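Local coordinates for glycoside hydrolase family 31 (Trueperella pyogenes, PDB 5I0F), which degrades the cyclic glucan cycloalternan as a family 31 glycoside hydrolase, working through a covalent glycosyl-enzyme intermediate, at residues 287-295 and 552-560; 533-541 and 570-581. All coordinates share one frame; numbering follows the deposited sequence.

In the fold
Both contacts belong to the eight-stranded parallel barrel, and strand 558-561 joins them. Contact 1 (287-295 and 552-560) sits where the chain enters this strand, at the end of the barrel where strands begin. Contact 2 (533-541 and 570-581) pairs the helices that come before and after the same strand. Their centres lie about 22 Å apart, yet they touch through Trp-560: its CH2 is 3.5 Å from Phe-540 CD1 and 3.8 Å from Ala-578 CB. Asp-532, directly before segment 533-541, lines a glycan pocket, and the side chain of Ser-535 lies about 12 Å from a bound glucose.

Contact 1 (287-295 and 552-560); sequences PAEMPEWIF and ACGILYWGW
Tyr-557 lays its ring among Pro-287, Met-290, Ile-294 and Phe-295 and hydrogen-bonds to the backbone of Ala-288 at its far end. From the backbone, Tyr-557 CB leads toward segment 287-295. One ortho carbon, CD1, meets Ile-294 CD1 at 3.6 Å, the two side chains crossing at about a right angle. Further along the same side, CE1 has Phe-295 CZ near the ring plane, at 4.4 Å. On the other side Tyr-557 CE2 meets Pro-287 CB at 4.0 Å, and that CB also packs on Leu-556 CD2. At the tip, the hydroxyl donates to Ala-288 O over 2.7 Å; it lies in the carbonyl plane, with a C=O...donor angle of 158°. The same OH accepts a hydrogen bond from a water 2.9 Å away, which in turn accepts from Met-290 N, so the phenol oxygen has two partners where the loop passes.

The faces are occupied as well. Met-290 CG presses on one, 3.5 Å from Tyr-557 CZ, as a CH-pi contact. The methionine then bends at chi2 (-71°), which carries SD above the same face, 5.1 Å from the ring centroid, in a long Met-aromatic contact. Leu-556 CD2 sits over the opposite face. Thr-640 of helix 617-646 also touches the tyrosine, and Leu-527 of the neighbouring strand touches both it and Met-290. Here the loop running into the first strand of a (beta/alpha)8 barrel packs against the entrance to the seventh, at the end opposite the one that holds the active site in TIM barrels.

Contact 2 (533-541 and 570-581); sequences EDSTWEAFR and PEAELYARAFAA. With CA (calcium ion), chain E.
Two neighbouring outer helices of the TIM barrel pack side by side here, with Trp-537 and Phe-540 of one set against Leu-574, Arg-577 and Ala-581 of the other. Segments 537-541 and 572-581 run nearly parallel, 8° apart, with axes 11.1 Å from each other. Leu-574 fills the corner where the two aromatics meet. Its CG stands anti to the backbone N (chi1 175°), and CD1 lands over the six-membered ring of Trp-537, 3.9 Å from the centroid, while also touching Phe-540 CD2 at 3.8 Å. Its other methyl, CD2, rests on the backbone of Ser-535.

The indole is held at its edge too. Trp-537 NE1 donates to Glu-571 OE1 over 2.9 Å at 163°; the oxygen lies in the indole plane and is met on its anti side, with the carboxylate turned steeply against the ring. Along the same rim, Arg-577 CG approaches Trp-537 CH2 at 3.7 Å before the guanidinium leads away to Val-718 O.

This pairing follows from the repeating beta-alpha topology: helix 537-551 runs back to strand 558-561, and the next helix, 572-583, takes the adjoining place on the outside. Phe-540 packs deeper in the groove, with Ala-578 CA over one face and Ala-581 CB at the edge, 3.8 Å from CE1. Thr-536 caps the first helix, its OG1 accepting from Ala-539 N.

Just ahead of that cap, Asp-534 OD1 binds a calcium ion at 2.5 Å. Five waters complete the six ligands found, and one of them accepts a 3.0 Å hydrogen bond from Ser-535 N. Ser-535 itself packs its CB against Pro-570, while OG makes hydrogen bonds with Ala-563 O and Arg-604 NH2.

Contact 1 (287-295 and 552-560)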
loop_
_atom_site.group_PDB
_atom_site.type_symbol
_atom_site.label_atom_id
_atom_site.label_comp_id
_atom_site.label_asym_id
_atom_site.label_seq_id
_atom_site.Cartn_x
_atom_site.Cartn_y
_atom_site.Cartn_z
ATOM N N PRO A 287 11.413 6.603 11.910
ATOM C CA PRO A 287 12.331 6.034 10.901
ATOM C C PRO A 287 13.695 5.647 11.474
ATOM O O PRO A 287 14.198 6.307 12.390
ATOM C CB PRO A 287 12.477 7.137 9.840
ATOM C CG PRO A 287 11.723 8.318 10.335
ATOM C CD PRO A 287 10.944 7.953 11.558
ATOM N N ALA A 288 14.222 4.552 10.933
ATOM C CA ALA A 288 15.527 3.985 11.276
ATOM C C ALA A 288 16.659 4.727 10.557
ATOM O O ALA A 288 16.420 5.324 9.505
ATOM C CB ALA A 288 15.527 2.514 10.829
ATOM N N GLU A 289 17.878 4.657 11.089
ATOM C CA GLU A 289 19.073 5.079 10.336
ATOM C C GLU A 289 19.284 4.151 9.119
ATOM O O GLU A 289 19.072 2.932 9.215
ATOM C CB GLU A 289 20.337 5.011 11.182
ATOM C CG GLU A 289 20.393 5.931 12.413
ATOM C CD GLU A 289 20.672 5.157 13.682
ATOM O OE1 GLU A 289 21.550 5.509 14.443
ATOM O OE2 GLU A 289 19.965 4.166 13.927
ATOM N N MET A 290 19.728 4.727 8.004
ATOM C CA MET A 290 19.949 3.966 6.762
ATOM C C MET A 290 21.334 4.238 6.204
ATOM O O MET A 290 21.908 5.279 6.468
ATOM C CB MET A 290 18.880 4.315 5.721
ATOM C CG MET A 290 17.515 3.719 6.004
ATOM S SD MET A 290 17.520 1.925 5.745
ATOM C CE MET A 290 16.148 1.405 6.733
ATOM N N PRO A 291 21.882 3.283 5.424
ATOM C CA PRO A 291 23.190 3.490 4.812
ATOM C C PRO A 291 23.104 4.451 3.624
ATOM O O PRO A 291 22.048 4.524 2.975
ATOM C CB PRO A 291 23.576 2.095 4.360
ATOM C CG PRO A 291 22.285 1.407 4.084
ATOM C CD PRO A 291 21.249 2.026 4.974
ATOM N N GLU A 292 24.191 5.154 3.338
ATOM C CA GLU A 292 24.190 6.182 2.267
ATOM C C GLU A 292 23.876 5.641 0.868
ATOM O O GLU A 292 23.357 6.373 0.019
ATOM C CB GLU A 292 25.499 6.986 2.228
ATOM C CG GLU A 292 26.796 6.195 2.014
ATOM C CD GLU A 292 27.036 5.729 0.576
ATOM O OE1 GLU A 292 26.754 6.529 -0.362
ATOM O OE2 GLU A 292 27.537 4.574 0.370
ATOM N N TRP A 293 24.182 4.367 0.625
ATOM C CA TRP A 293 23.952 3.784 -0.711
ATOM C C TRP A 293 22.482 3.717 -1.129
ATOM O O TRP A 293 22.217 3.571 -2.325
ATOM C CB TRP A 293 24.627 2.407 -0.888
ATOM C CG TRP A 293 24.308 1.318 0.157
ATOM C CD1 TRP A 293 25.090 0.971 1.228
ATOM C CD2 TRP A 293 23.181 0.430 0.183
ATOM N NE1 TRP A 293 24.512 -0.069 1.919
ATOM C CE2 TRP A 293 23.334 -0.407 1.315
ATOM C CE3 TRP A 293 22.058 0.256 -0.635
ATOM C CZ2 TRP A 293 22.419 -1.407 1.636
ATOM C CZ3 TRP A 293 21.137 -0.754 -0.305
ATOM C CH2 TRP A 293 21.326 -1.561 0.827
ATOM N N ILE A 294 21.531 3.855 -0.196
ATOM C CA ILE A 294 20.122 3.932 -0.599
ATOM C C ILE A 294 19.799 5.162 -1.461
ATOM O O ILE A 294 18.789 5.167 -2.156
ATOM C CB ILE A 294 19.108 3.807 0.564
ATOM C CG1 ILE A 294 19.162 4.996 1.516
ATOM C CG2 ILE A 294 19.300 2.480 1.304
ATOM C CD1 ILE A 294 17.900 5.215 2.307
ATOM N N PHE A 295 20.679 6.171 -1.456
ATOM C CA PHE A 295 20.425 7.429 -2.145
ATOM C C PHE A 295 20.941 7.531 -3.568
ATOM O O PHE A 295 20.722 8.562 -4.223
ATOM C CB PHE A 295 20.953 8.590 -1.307
ATOM C CG PHE A 295 20.214 8.768 -0.019
ATOM C CD1 PHE A 295 18.862 9.061 -0.023
ATOM C CD2 PHE A 295 20.867 8.680 1.184
ATOM C CE1 PHE A 295 18.173 9.232 1.168
ATOM C CE2 PHE A 295 20.184 8.855 2.388
ATOM C CZ PHE A 295 18.839 9.118 2.373
ATOM N N ALA A 552 4.286 13.261 5.320
ATOM C CA ALA A 552 3.518 13.934 6.363
ATOM C C ALA A 552 2.933 12.987 7.433
ATOM O O ALA A 552 2.377 13.473 8.428
ATOM C CB ALA A 552 2.415 14.791 5.729
ATOM N N CYS A 553 3.065 11.671 7.246
ATOM C CA CYS A 553 2.725 10.682 8.269
ATOM C C CYS A 553 3.937 9.898 8.760
ATOM O O CYS A 553 3.794 8.902 9.475
ATOM C CB CYS A 553 1.651 9.746 7.714
ATOM S SG CYS A 553 0.198 10.685 7.196
ATOM N N GLY A 554 5.130 10.370 8.417
ATOM C CA GLY A 554 6.362 9.801 8.915
ATOM C C GLY A 554 6.985 8.699 8.090
ATOM O O GLY A 554 7.872 8.019 8.582
ATOM N N ILE A 555 6.540 8.519 6.841
ATOM C CA ILE A 555 7.174 7.590 5.909
ATOM C C ILE A 555 8.255 8.401 5.210
ATOM O O ILE A 555 7.972 9.143 4.256
ATOM C CB ILE A 555 6.174 7.016 4.887
ATOM C CG1 ILE A 555 5.063 6.219 5.578
ATOM C CG2 ILE A 555 6.883 6.136 3.857
ATOM C CD1 ILE A 555 5.522 4.983 6.322
ATOM N N LEU A 556 9.483 8.267 5.697
ATOM C CA LEU A 556 10.606 9.122 5.299
ATOM C C LEU A 556 11.264 8.690 3.989
ATOM O O LEU A 556 11.541 9.528 3.126
ATOM C CB LEU A 556 11.653 9.131 6.423
ATOM C CG LEU A 556 12.900 10.013 6.328
ATOM C CD1 LEU A 556 12.479 11.453 6.289
ATOM C CD2 LEU A 556 13.820 9.812 7.530
ATOM N N TYR A 557 11.550 7.397 3.863
ATOM C CA TYR A 557 12.339 6.863 2.763
ATOM C C TYR A 557 11.404 6.342 1.662
ATOM O O TYR A 557 11.189 5.130 1.513
ATOM C CB TYR A 557 13.261 5.748 3.278
ATOM C CG TYR A 557 14.174 6.107 4.429
ATOM C CD1 TYR A 557 15.305 6.880 4.217
ATOM C CD2 TYR A 557 13.933 5.642 5.720
ATOM C CE1 TYR A 557 16.163 7.219 5.265
ATOM C CE2 TYR A 557 14.773 5.971 6.773
ATOM C CZ TYR A 557 15.899 6.729 6.534
ATOM O OH TYR A 557 16.763 7.068 7.537
ATOM N N TRP A 558 10.837 7.274 0.919
ATOM C CA TRP A 558 9.810 7.009 -0.043
ATOM C C TRP A 558 10.341 7.210 -1.448
ATOM O O TRP A 558 11.107 8.137 -1.713
ATOM C CB TRP A 558 8.627 7.938 0.210
ATOM C CG TRP A 558 7.515 7.831 -0.777
ATOM C CD1 TRP A 558 6.377 7.121 -0.645
ATOM C CD2 TRP A 558 7.442 8.480 -2.050
ATOM N NE1 TRP A 558 5.587 7.270 -1.767
ATOM C CE2 TRP A 558 6.223 8.106 -2.644
ATOM C CE3 TRP A 558 8.288 9.365 -2.742
ATOM C CZ2 TRP A 558 5.820 8.589 -3.883
ATOM C CZ3 TRP A 558 7.898 9.820 -3.982
ATOM C CH2 TRP A 558 6.673 9.436 -4.544
ATOM N N GLY A 559 9.887 6.373 -2.358
ATOM C CA GLY A 559 10.087 6.589 -3.790
ATOM C C GLY A 559 8.946 6.043 -4.614
ATOM O O GLY A 559 7.864 5.742 -4.106
ATOM N N TRP A 560 9.188 5.931 -5.907
ATOM C CA TRP A 560 8.156 5.526 -6.868
ATOM C C TRP A 560 8.847 5.025 -8.141
ATOM O O TRP A 560 10.050 5.232 -8.334
ATOM C CB TRP A 560 7.190 6.697 -7.170
ATOM C CG TRP A 560 7.828 7.874 -7.933
ATOM C CD1 TRP A 560 8.910 8.613 -7.542
ATOM C CD2 TRP A 560 7.418 8.419 -9.207
ATOM N NE1 TRP A 560 9.204 9.569 -8.490
ATOM C CE2 TRP A 560 8.304 9.477 -9.517
ATOM C CE3 TRP A 560 6.390 8.117 -10.106
ATOM C CZ2 TRP A 560 8.187 10.231 -10.689
ATOM C CZ3 TRP A 560 6.262 8.873 -11.255
ATOM C CH2 TRP A 560 7.172 9.914 -11.543
HETATM O O HOH W 1 19.634 7.573 7.809
#

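Contact 2 (533-541 and 570-581)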
loop_
_atom_site.group_PDB
_atom_site.type_symbol
_atom_site.label_atom_id
_atom_site.label_comp_id
_atom_site.label_asym_id
_atom_site.label_seq_id
_atom_site.Cartn_x
_atom_site.Cartn_y
_atom_site.Cartn_z
ATOM N N GLU A 533 1.617 1.765 -11.192
ATOM C CA GLU A 533 0.900 2.724 -12.027
ATOM C C GLU A 533 1.212 2.613 -13.516
ATOM O O GLU A 533 2.222 2.043 -13.928
ATOM C CB GLU A 533 1.164 4.187 -11.577
ATOM C CG GLU A 533 0.056 4.841 -10.716
ATOM C CD GLU A 533 -1.250 5.139 -11.463
ATOM O OE1 GLU A 533 -1.593 4.425 -12.447
ATOM O OE2 GLU A 533 -1.975 6.097 -11.060
ATOM N N ASP A 534 0.325 3.214 -14.300
ATOM C CA ASP A 534 0.529 3.440 -15.723
ATOM C C ASP A 534 1.553 4.567 -15.959
ATOM O O ASP A 534 1.832 5.377 -15.071
ATOM C CB ASP A 534 -0.799 3.817 -16.379
ATOM C CG ASP A 534 -1.765 2.641 -16.462
ATOM O OD1 ASP A 534 -1.434 1.642 -17.142
ATOM O OD2 ASP A 534 -2.852 2.703 -15.845
ATOM N N SER A 535 2.116 4.587 -17.165
ATOM C CA SER A 535 3.024 5.631 -17.575
ATOM C C SER A 535 2.259 6.801 -18.162
ATOM O O SER A 535 2.204 6.975 -19.401
ATOM C CB SER A 535 4.054 5.113 -18.595
ATOM O OG SER A 535 4.957 4.198 -17.978
ATOM N N THR A 536 1.693 7.600 -17.266
ATOM C CA THR A 536 0.863 8.751 -17.622
ATOM C C THR A 536 1.229 10.005 -16.825
ATOM O O THR A 536 1.782 9.916 -15.706
ATOM C CB THR A 536 -0.624 8.472 -17.381
ATOM O OG1 THR A 536 -0.891 8.324 -15.989
ATOM C CG2 THR A 536 -1.109 7.242 -18.156
ATOM N N TRP A 537 0.847 11.167 -17.369
ATOM C CA TRP A 537 1.017 12.430 -16.648
ATOM C C TRP A 537 0.180 12.465 -15.363
ATOM O O TRP A 537 0.648 12.942 -14.351
ATOM C CB TRP A 537 0.711 13.642 -17.534
ATOM C CG TRP A 537 1.667 13.747 -18.662
ATOM C CD1 TRP A 537 1.519 13.227 -19.919
ATOM C CD2 TRP A 537 2.941 14.400 -18.643
ATOM N NE1 TRP A 537 2.627 13.529 -20.691
ATOM C CE2 TRP A 537 3.516 14.242 -19.931
ATOM C CE3 TRP A 537 3.654 15.107 -17.667
ATOM C CZ2 TRP A 537 4.765 14.775 -20.267
ATOM C CZ3 TRP A 537 4.907 15.646 -18.010
ATOM C CH2 TRP A 537 5.448 15.461 -19.296
ATOM N N GLU A 538 -1.047 11.945 -15.407
ATOM C CA GLU A 538 -1.889 11.911 -14.213
ATOM C C GLU A 538 -1.261 11.058 -13.104
ATOM O O GLU A 538 -1.287 11.452 -11.927
ATOM C CB GLU A 538 -3.325 11.428 -14.533
ATOM C CG GLU A 538 -4.295 11.490 -13.342
ATOM C CD GLU A 538 -4.265 12.817 -12.562
ATOM O OE1 GLU A 538 -4.272 13.928 -13.194
ATOM O OE2 GLU A 538 -4.186 12.753 -11.295
ATOM N N ALA A 539 -0.666 9.927 -13.473
ATOM C CA ALA A 539 -0.001 9.083 -12.485
ATOM C C ALA A 539 1.242 9.751 -11.857
ATOM O O ALA A 539 1.505 9.585 -10.662
ATOM C CB ALA A 539 0.354 7.737 -13.095
ATOM N N PHE A 540 1.987 10.491 -12.675
ATOM C CA PHE A 540 3.105 11.325 -12.216
ATOM C C PHE A 540 2.628 12.320 -11.150
ATOM O O PHE A 540 3.181 12.362 -10.040
ATOM C CB PHE A 540 3.725 12.012 -13.465
ATOM C CG PHE A 540 4.887 12.944 -13.218
ATOM C CD1 PHE A 540 5.612 12.979 -12.038
ATOM C CD2 PHE A 540 5.268 13.810 -14.245
ATOM C CE1 PHE A 540 6.684 13.836 -11.878
ATOM C CE2 PHE A 540 6.362 14.668 -14.096
ATOM C CZ PHE A 540 7.052 14.697 -12.903
ATOM N N ARG A 541 1.583 13.092 -11.465
ATOM C CA ARG A 541 1.030 14.028 -10.473
ATOM C C ARG A 541 0.572 13.327 -9.202
ATOM O O ARG A 541 0.846 13.816 -8.089
ATOM C CB ARG A 541 -0.124 14.844 -11.060
ATOM C CG ARG A 541 0.350 15.778 -12.169
ATOM C CD ARG A 541 -0.743 16.668 -12.757
ATOM N NE ARG A 541 -1.700 15.950 -13.589
ATOM C CZ ARG A 541 -1.700 15.868 -14.934
ATOM N NH1 ARG A 541 -2.655 15.167 -15.529
ATOM N NH2 ARG A 541 -0.786 16.458 -15.708
ATOM N N PRO A 570 7.073 4.942 -21.301
ATOM C CA PRO A 570 6.576 6.300 -21.300
ATOM C C PRO A 570 7.101 7.071 -22.504
ATOM O O PRO A 570 8.209 6.800 -22.967
ATOM C CB PRO A 570 7.152 6.881 -19.999
ATOM C CG PRO A 570 8.320 6.040 -19.695
ATOM C CD PRO A 570 7.893 4.676 -20.109
ATOM N N GLU A 571 6.295 7.998 -23.009
ATOM C CA GLU A 571 6.739 8.925 -24.066
ATOM C C GLU A 571 7.966 9.684 -23.559
ATOM O O GLU A 571 8.126 9.871 -22.339
ATOM C CB GLU A 571 5.609 9.904 -24.451
ATOM C CG GLU A 571 5.375 11.068 -23.472
ATOM C CD GLU A 571 4.450 12.162 -24.006
ATOM O OE1 GLU A 571 3.511 12.584 -23.290
ATOM O OE2 GLU A 571 4.679 12.620 -25.152
ATOM N N ALA A 572 8.808 10.141 -24.484
ATOM C CA ALA A 572 10.121 10.696 -24.107
ATOM C C ALA A 572 9.973 11.850 -23.117
ATOM O O ALA A 572 10.719 11.933 -22.161
ATOM C CB ALA A 572 10.893 11.165 -25.348
ATOM N N GLU A 573 9.012 12.736 -23.354
ATOM C CA GLU A 573 8.851 13.933 -22.547
ATOM C C GLU A 573 8.490 13.610 -21.091
ATOM O O GLU A 573 8.974 14.260 -20.161
ATOM C CB GLU A 573 7.780 14.857 -23.159
ATOM C CG GLU A 573 7.750 16.227 -22.526
ATOM C CD GLU A 573 6.692 17.139 -23.126
ATOM O OE1 GLU A 573 6.695 18.328 -22.778
ATOM O OE2 GLU A 573 5.816 16.664 -23.907
ATOM N N LEU A 574 7.632 12.612 -20.915
ATOM C CA LEU A 574 7.260 12.152 -19.586
ATOM C C LEU A 574 8.448 11.543 -18.883
ATOM O O LEU A 574 8.693 11.834 -17.712
ATOM C CB LEU A 574 6.075 11.164 -19.648
ATOM C CG LEU A 574 5.666 10.518 -18.323
ATOM C CD1 LEU A 574 5.292 11.555 -17.268
ATOM C CD2 LEU A 574 4.531 9.560 -18.605
ATOM N N TYR A 575 9.194 10.694 -19.575
ATOM C CA TYR A 575 10.406 10.117 -18.986
ATOM C C TYR A 575 11.363 11.217 -18.524
ATOM O O TYR A 575 11.833 11.191 -17.395
ATOM C CB TYR A 575 11.102 9.174 -19.941
ATOM C CG TYR A 575 12.187 8.310 -19.297
ATOM C CD1 TYR A 575 11.865 7.128 -18.629
ATOM C CD2 TYR A 575 13.519 8.661 -19.385
ATOM C CE1 TYR A 575 12.847 6.320 -18.070
ATOM C CE2 TYR A 575 14.512 7.851 -18.834
ATOM C CZ TYR A 575 14.175 6.691 -18.178
ATOM O OH TYR A 575 15.178 5.895 -17.647
ATOM N N ALA A 576 11.584 12.212 -19.367
ATOM C CA ALA A 576 12.443 13.338 -19.006
ATOM C C ALA A 576 11.989 14.084 -17.776
ATOM O O ALA A 576 12.803 14.345 -16.886
ATOM C CB ALA A 576 12.587 14.303 -20.167
ATOM N N ARG A 577 10.709 14.457 -17.720
ATOM C CA ARG A 577 10.214 15.248 -16.590
ATOM C C ARG A 577 10.200 14.418 -15.303
ATOM O O ARG A 577 10.541 14.915 -14.233
ATOM C CB ARG A 577 8.814 15.807 -16.851
ATOM C CG ARG A 577 8.675 16.774 -18.007
ATOM C CD ARG A 577 9.651 17.920 -17.933
ATOM N NE ARG A 577 9.289 19.023 -18.816
ATOM C CZ ARG A 577 10.029 20.114 -19.009
ATOM N NH1 ARG A 577 11.203 20.278 -18.395
ATOM N NH2 ARG A 577 9.582 21.067 -19.830
ATOM N N ALA A 578 9.836 13.155 -15.420
ATOM C CA ALA A 578 9.753 12.270 -14.276
ATOM C C ALA A 578 11.134 11.910 -13.736
ATOM O O ALA A 578 11.317 11.782 -12.520
ATOM C CB ALA A 578 8.993 11.008 -14.647
ATOM N N PHE A 579 12.099 11.724 -14.640
ATOM C CA PHE A 579 13.478 11.413 -14.232
ATOM C C PHE A 579 14.060 12.610 -13.450
ATOM O O PHE A 579 14.690 12.430 -12.405
ATOM C CB PHE A 579 14.336 11.030 -15.447
ATOM C CG PHE A 579 15.600 10.258 -15.114
ATOM C CD1 PHE A 579 16.732 10.907 -14.643
ATOM C CD2 PHE A 579 15.667 8.887 -15.336
ATOM C CE1 PHE A 579 17.899 10.205 -14.368
ATOM C CE2 PHE A 579 16.834 8.171 -15.069
ATOM C CZ PHE A 579 17.949 8.826 -14.564
ATOM N N ALA A 580 13.810 13.829 -13.939
ATOM C CA ALA A 580 14.256 15.056 -13.252
ATOM C C ALA A 580 13.611 15.176 -11.865
ATOM O O ALA A 580 14.282 15.458 -10.863
ATOM C CB ALA A 580 13.952 16.281 -14.106
ATOM N N ALA A 581 12.312 14.909 -11.785
ATOM C CA ALA A 581 11.625 14.988 -10.510
ATOM C C ALA A 581 12.149 13.970 -9.525
ATOM O O ALA A 581 12.367 14.317 -8.345
ATOM C CB ALA A 581 10.125 14.812 -10.686
HETATM CA CA CA E . -1.403 1.814 -19.682
HETATM O O HOH W 2 0.718 2.763 -19.154
HETATM O O HOH W 3 -0.599 -0.487 -18.967
HETATM O O HOH W 4 -0.964 0.819 -21.702
HETATM O O HOH W 5 -3.786 0.943 -19.456
HETATM O O HOH W 6 -2.560 3.847 -19.672
#